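Local coordinates for lysin (Enterococcus phage IMEEF1, PDB 6IST), which binds calcium and, as a phage lysin with a CHAP domain of the C51 peptidase family, probably cleaves the peptidoglycan of its enterococcal host, at residues C[68-80]-C[90-104]. Numbering follows the deposited sequence.
Sequences SSTQIKAGDVMIW and HTGIATEDGRADGTF
Met78 reaches from strand 77-80 to the ring of Phe104, and each step of its chain has a neighbour. CB lies 3.7 Å from Gly92 O; CG passes between that oxygen and Phe104 CE2; SD rests against Ala94 CB and, obliquely, the Phe104 ring, a Met-aromatic contact. Bends at chi2 and chi3 then fold CE back over a face of this ring, 3.8 Å from CZ, a fit that an unbranched, flexible thioether makes easily. Ile72 CD1 lies over the same face, 3.4 Å from Phe104 CD1, while its CG2 branch packs on Ala94 CB, so each branch serves a different neighbour. Trp80 CZ2 meets the ring at its edge. Strands 77-80 and 90-94 form an antiparallel hairpin in the six-stranded sheet of the CHAP domain, and Trp80 pairs with His90 at the end near the loop. There the His90 edge turns toward the broad face that an indole offers, with CD2 3.4 Å from Trp80 CE3 and the planes at 60°. His90 NE2 is hydrogen-bonded to Asp108, consistent with a Cys29-His90-Asp108 triad. On the other face of the sheet, Thr91 OG1, set anti to its backbone nitrogen (chi1 -174°), gives a 2.7 Å bond to Met78 O; Thr33 of helix 29-41 also bonds this hydroxyl, which can serve two partners. Beyond the strands, the Asp97 carboxylate takes Ala74 N on the anti lone pair of OD1, at 2.9 Å. Gly98, lacking a side chain, lets its CA come within 3.2 Å of Ser69 O, and Ser69 OG donates to Arg99 O.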
loop_
_atom_site.group_PDB
_atom_site.type_symbol
_atom_site.label_atom_id
_atom_site.label_comp_id
_atom_site.label_asym_id
_atom_site.label_seq_id
_atom_site.Cartn_x
_atom_site.Cartn_y
_atom_site.Cartn_z
ATOM N N SER C 68 28.593 17.124 -14.243
ATOM C CA SER C 68 28.388 18.042 -15.358
ATOM C C SER C 68 26.910 18.251 -15.581
ATOM O O SER C 68 26.147 17.302 -15.473
ATOM C CB SER C 68 28.960 17.380 -16.626
ATOM O OG SER C 68 28.618 18.158 -17.751
ATOM N N SER C 69 26.529 19.452 -16.015
ATOM C CA SER C 69 25.176 19.819 -16.283
ATOM C C SER C 69 24.623 19.021 -17.399
ATOM O O SER C 69 23.434 18.799 -17.484
ATOM C CB SER C 69 25.093 21.297 -16.616
ATOM O OG SER C 69 25.943 21.603 -17.718
ATOM N N THR C 70 25.501 18.545 -18.277
ATOM C CA THR C 70 25.019 17.777 -19.397
ATOM C C THR C 70 24.466 16.432 -19.003
ATOM O O THR C 70 23.851 15.821 -19.814
ATOM C CB THR C 70 26.076 17.591 -20.511
ATOM O OG1 THR C 70 27.164 16.799 -20.013
ATOM C CG2 THR C 70 26.635 18.953 -20.987
ATOM N N GLN C 71 24.670 15.964 -17.772
ATOM C CA GLN C 71 24.055 14.766 -17.311
ATOM C C GLN C 71 22.565 14.956 -16.856
ATOM O O GLN C 71 21.934 13.981 -16.528
ATOM C CB GLN C 71 24.857 14.190 -16.112
ATOM C CG GLN C 71 26.312 13.851 -16.407
ATOM C CD GLN C 71 27.055 13.431 -15.141
ATOM O OE1 GLN C 71 27.647 14.255 -14.487
ATOM N NE2 GLN C 71 26.928 12.166 -14.750
ATOM N N ILE C 72 22.077 16.198 -16.738
ATOM C CA ILE C 72 20.776 16.521 -16.172
ATOM C C ILE C 72 19.796 16.346 -17.311
ATOM O O ILE C 72 20.074 16.808 -18.444
ATOM C CB ILE C 72 20.675 17.954 -15.629
ATOM C CG1 ILE C 72 21.587 18.050 -14.388
ATOM C CG2 ILE C 72 19.263 18.321 -15.205
ATOM C CD1 ILE C 72 21.954 19.473 -14.005
ATOM N N LYS C 73 18.728 15.635 -17.017
ATOM C CA LYS C 73 17.614 15.447 -17.945
ATOM C C LYS C 73 16.376 16.098 -17.407
ATOM O O LYS C 73 16.135 16.170 -16.183
ATOM C CB LYS C 73 17.348 13.952 -18.148
ATOM C CG LYS C 73 18.481 13.166 -18.727
ATOM C CD LYS C 73 18.669 13.376 -20.198
ATOM C CE LYS C 73 19.912 12.607 -20.697
ATOM N NZ LYS C 73 20.092 12.674 -22.184
ATOM N N ALA C 74 15.489 16.530 -18.304
ATOM C CA ALA C 74 14.250 17.097 -17.882
ATOM C C ALA C 74 13.447 16.086 -17.052
ATOM O O ALA C 74 13.486 14.877 -17.326
ATOM C CB ALA C 74 13.444 17.544 -19.097
ATOM N N GLY C 75 12.969 16.561 -15.924
ATOM C CA GLY C 75 12.109 15.793 -15.008
ATOM C C GLY C 75 12.923 15.144 -13.877
ATOM O O GLY C 75 12.333 14.491 -12.995
ATOM N N ASP C 76 14.200 15.413 -13.869
ATOM C CA ASP C 76 15.118 14.980 -12.788
ATOM C C ASP C 76 14.808 15.810 -11.561
ATOM O O ASP C 76 14.416 16.980 -11.668
ATOM C CB ASP C 76 16.550 15.230 -13.147
ATOM C CG ASP C 76 17.166 14.128 -14.027
ATOM O OD1 ASP C 76 16.529 13.055 -14.205
ATOM O OD2 ASP C 76 18.345 14.332 -14.441
ATOM N N VAL C 77 14.928 15.186 -10.394
ATOM C CA VAL C 77 14.875 15.903 -9.105
ATOM C C VAL C 77 16.337 16.292 -8.813
ATOM O O VAL C 77 17.204 15.433 -8.739
ATOM C CB VAL C 77 14.337 14.991 -7.986
ATOM C CG1 VAL C 77 14.519 15.689 -6.633
ATOM C CG2 VAL C 77 12.899 14.562 -8.215
ATOM N N MET C 78 16.631 17.583 -8.658
ATOM C CA MET C 78 17.933 18.107 -8.437
ATOM C C MET C 78 18.197 18.135 -6.990
ATOM O O MET C 78 17.316 18.444 -6.159
ATOM C CB MET C 78 17.965 19.547 -8.930
ATOM C CG MET C 78 17.677 19.709 -10.372
ATOM S SD MET C 78 18.756 18.893 -11.517
ATOM C CE MET C 78 20.378 19.238 -10.753
ATOM N N ILE C 79 19.406 17.828 -6.676
ATOM C CA ILE C 79 19.912 17.823 -5.332
ATOM C C ILE C 79 21.164 18.677 -5.199
ATOM O O ILE C 79 22.189 18.405 -5.845
ATOM C CB ILE C 79 20.242 16.376 -4.915
ATOM C CG1 ILE C 79 19.147 15.356 -5.269
ATOM C CG2 ILE C 79 20.563 16.358 -3.413
ATOM C CD1 ILE C 79 19.648 13.945 -5.120
ATOM N N TRP C 80 21.117 19.666 -4.300
ATOM C CA TRP C 80 22.262 20.425 -3.892
ATOM C C TRP C 80 22.682 19.905 -2.576
ATOM O O TRP C 80 21.825 19.844 -1.633
ATOM C CB TRP C 80 21.921 21.841 -3.745
ATOM C CG TRP C 80 21.771 22.668 -4.970
ATOM C CD1 TRP C 80 22.698 23.572 -5.476
ATOM C CD2 TRP C 80 20.643 22.724 -5.871
ATOM N NE1 TRP C 80 22.183 24.185 -6.601
ATOM C CE2 TRP C 80 20.957 23.666 -6.887
ATOM C CE3 TRP C 80 19.459 22.060 -5.947
ATOM C CZ2 TRP C 80 20.050 23.940 -7.931
ATOM C CZ3 TRP C 80 18.516 22.372 -6.951
ATOM C CH2 TRP C 80 18.865 23.293 -7.937
ATOM N N HIS C 90 19.320 21.669 -0.950
ATOM C CA HIS C 90 18.281 22.353 -1.706
ATOM C C HIS C 90 17.822 21.371 -2.748
ATOM O O HIS C 90 18.552 20.472 -3.092
ATOM C CB HIS C 90 18.895 23.606 -2.341
ATOM C CG HIS C 90 17.917 24.398 -3.133
ATOM N ND1 HIS C 90 16.787 24.966 -2.608
ATOM C CD2 HIS C 90 17.897 24.655 -4.449
ATOM C CE1 HIS C 90 16.095 25.548 -3.572
ATOM N NE2 HIS C 90 16.764 25.366 -4.707
ATOM N N THR C 91 16.632 21.600 -3.313
ATOM C CA THR C 91 16.092 20.722 -4.329
ATOM C C THR C 91 15.146 21.509 -5.176
ATOM O O THR C 91 14.836 22.619 -4.869
ATOM C CB THR C 91 15.406 19.507 -3.686
ATOM O OG1 THR C 91 15.011 18.578 -4.697
ATOM C CG2 THR C 91 14.159 19.909 -2.818
ATOM N N GLY C 92 14.830 20.930 -6.327
ATOM C CA GLY C 92 13.825 21.517 -7.227
ATOM C C GLY C 92 13.758 20.540 -8.417
ATOM O O GLY C 92 14.345 19.455 -8.398
ATOM N N ILE C 93 12.962 20.861 -9.443
ATOM C CA ILE C 93 12.759 19.930 -10.522
ATOM C C ILE C 93 13.332 20.498 -11.819
ATOM O O ILE C 93 12.858 21.576 -12.231
ATOM C CB ILE C 93 11.270 19.641 -10.770
ATOM C CG1 ILE C 93 10.527 19.128 -9.490
ATOM C CG2 ILE C 93 11.099 18.615 -11.898
ATOM C CD1 ILE C 93 11.089 17.872 -8.862
ATOM N N ALA C 94 14.116 19.706 -12.523
ATOM C CA ALA C 94 14.773 20.137 -13.841
ATOM C C ALA C 94 13.648 20.142 -14.867
ATOM O O ALA C 94 12.885 19.188 -14.965
ATOM C CB ALA C 94 15.847 19.198 -14.258
ATOM N N THR C 95 13.512 21.242 -15.585
ATOM C CA THR C 95 12.397 21.371 -16.552
ATOM C C THR C 95 12.876 21.223 -17.976
ATOM O O THR C 95 12.025 21.144 -18.930
ATOM C CB THR C 95 11.684 22.697 -16.402
ATOM O OG1 THR C 95 12.616 23.783 -16.291
ATOM C CG2 THR C 95 10.848 22.630 -15.133
ATOM N N GLU C 96 14.194 21.139 -18.100
ATOM C CA GLU C 96 14.886 20.999 -19.370
ATOM C C GLU C 96 16.111 20.148 -19.194
ATOM O O GLU C 96 16.615 20.030 -18.098
ATOM C CB GLU C 96 15.321 22.391 -19.863
ATOM C CG GLU C 96 14.154 23.303 -20.209
ATOM C CD GLU C 96 14.566 24.747 -20.467
ATOM O OE1 GLU C 96 13.674 25.605 -20.370
ATOM O OE2 GLU C 96 15.767 25.034 -20.727
ATOM N N ASP C 97 16.644 19.569 -20.270
ATOM C CA ASP C 97 17.953 18.936 -20.168
ATOM C C ASP C 97 19.034 19.970 -19.815
ATOM O O ASP C 97 18.940 21.128 -20.195
ATOM C CB ASP C 97 18.340 18.221 -21.466
ATOM C CG ASP C 97 17.419 17.018 -21.801
ATOM O OD1 ASP C 97 16.582 16.536 -20.959
ATOM O OD2 ASP C 97 17.516 16.515 -22.956
ATOM N N GLY C 98 20.097 19.564 -19.140
ATOM C CA GLY C 98 21.126 20.482 -18.816
ATOM C C GLY C 98 21.863 20.941 -20.044
ATOM O O GLY C 98 21.837 20.281 -21.056
ATOM N N ARG C 99 22.405 22.131 -19.971
ATOM C CA ARG C 99 23.061 22.719 -21.147
ATOM C C ARG C 99 24.590 22.532 -21.192
ATOM O O ARG C 99 25.255 22.253 -20.211
ATOM C CB ARG C 99 22.691 24.197 -21.208
ATOM C CG ARG C 99 21.211 24.459 -21.415
ATOM C CD ARG C 99 20.910 25.893 -21.016
ATOM N NE ARG C 99 19.488 26.196 -21.029
ATOM C CZ ARG C 99 18.984 27.432 -21.046
ATOM N NH1 ARG C 99 19.770 28.516 -21.071
ATOM N NH2 ARG C 99 17.672 27.580 -21.046
ATOM N N ALA C 100 25.148 22.662 -22.391
ATOM C CA ALA C 100 26.560 22.453 -22.633
ATOM C C ALA C 100 27.474 23.467 -21.927
ATOM O O ALA C 100 28.603 23.158 -21.623
ATOM C CB ALA C 100 26.812 22.460 -24.151
ATOM N N ASP C 101 26.965 24.662 -21.655
ATOM C CA ASP C 101 27.733 25.723 -20.981
ATOM C C ASP C 101 27.794 25.577 -19.440
ATOM O O ASP C 101 28.150 26.528 -18.730
ATOM C CB ASP C 101 27.154 27.084 -21.377
ATOM C CG ASP C 101 25.728 27.335 -20.793
ATOM O OD1 ASP C 101 25.127 26.407 -20.172
ATOM O OD2 ASP C 101 25.192 28.449 -20.978
ATOM N N GLY C 102 27.448 24.406 -18.902
ATOM C CA GLY C 102 27.467 24.234 -17.462
ATOM C C GLY C 102 26.238 24.755 -16.677
ATOM O O GLY C 102 26.314 24.934 -15.429
ATOM N N THR C 103 25.157 25.085 -17.360
ATOM C CA THR C 103 23.953 25.564 -16.687
ATOM C C THR C 103 22.780 24.644 -16.926
ATOM O O THR C 103 22.839 23.685 -17.741
ATOM C CB THR C 103 23.592 27.010 -17.108
ATOM O OG1 THR C 103 23.175 27.015 -18.474
ATOM C CG2 THR C 103 24.784 27.957 -16.941
ATOM N N PHE C 104 21.725 24.872 -16.148
ATOM C CA PHE C 104 20.488 24.185 -16.308
ATOM C C PHE C 104 19.325 25.025 -15.756
ATOM O O PHE C 104 19.529 26.013 -15.039
ATOM C CB PHE C 104 20.573 22.793 -15.625
ATOM C CG PHE C 104 20.692 22.843 -14.107
ATOM C CD1 PHE C 104 21.942 22.882 -13.496
ATOM C CD2 PHE C 104 19.600 22.785 -13.341
ATOM C CE1 PHE C 104 22.086 22.941 -12.132
ATOM C CE2 PHE C 104 19.705 22.877 -11.951
ATOM C CZ PHE C 104 20.948 22.904 -11.365
#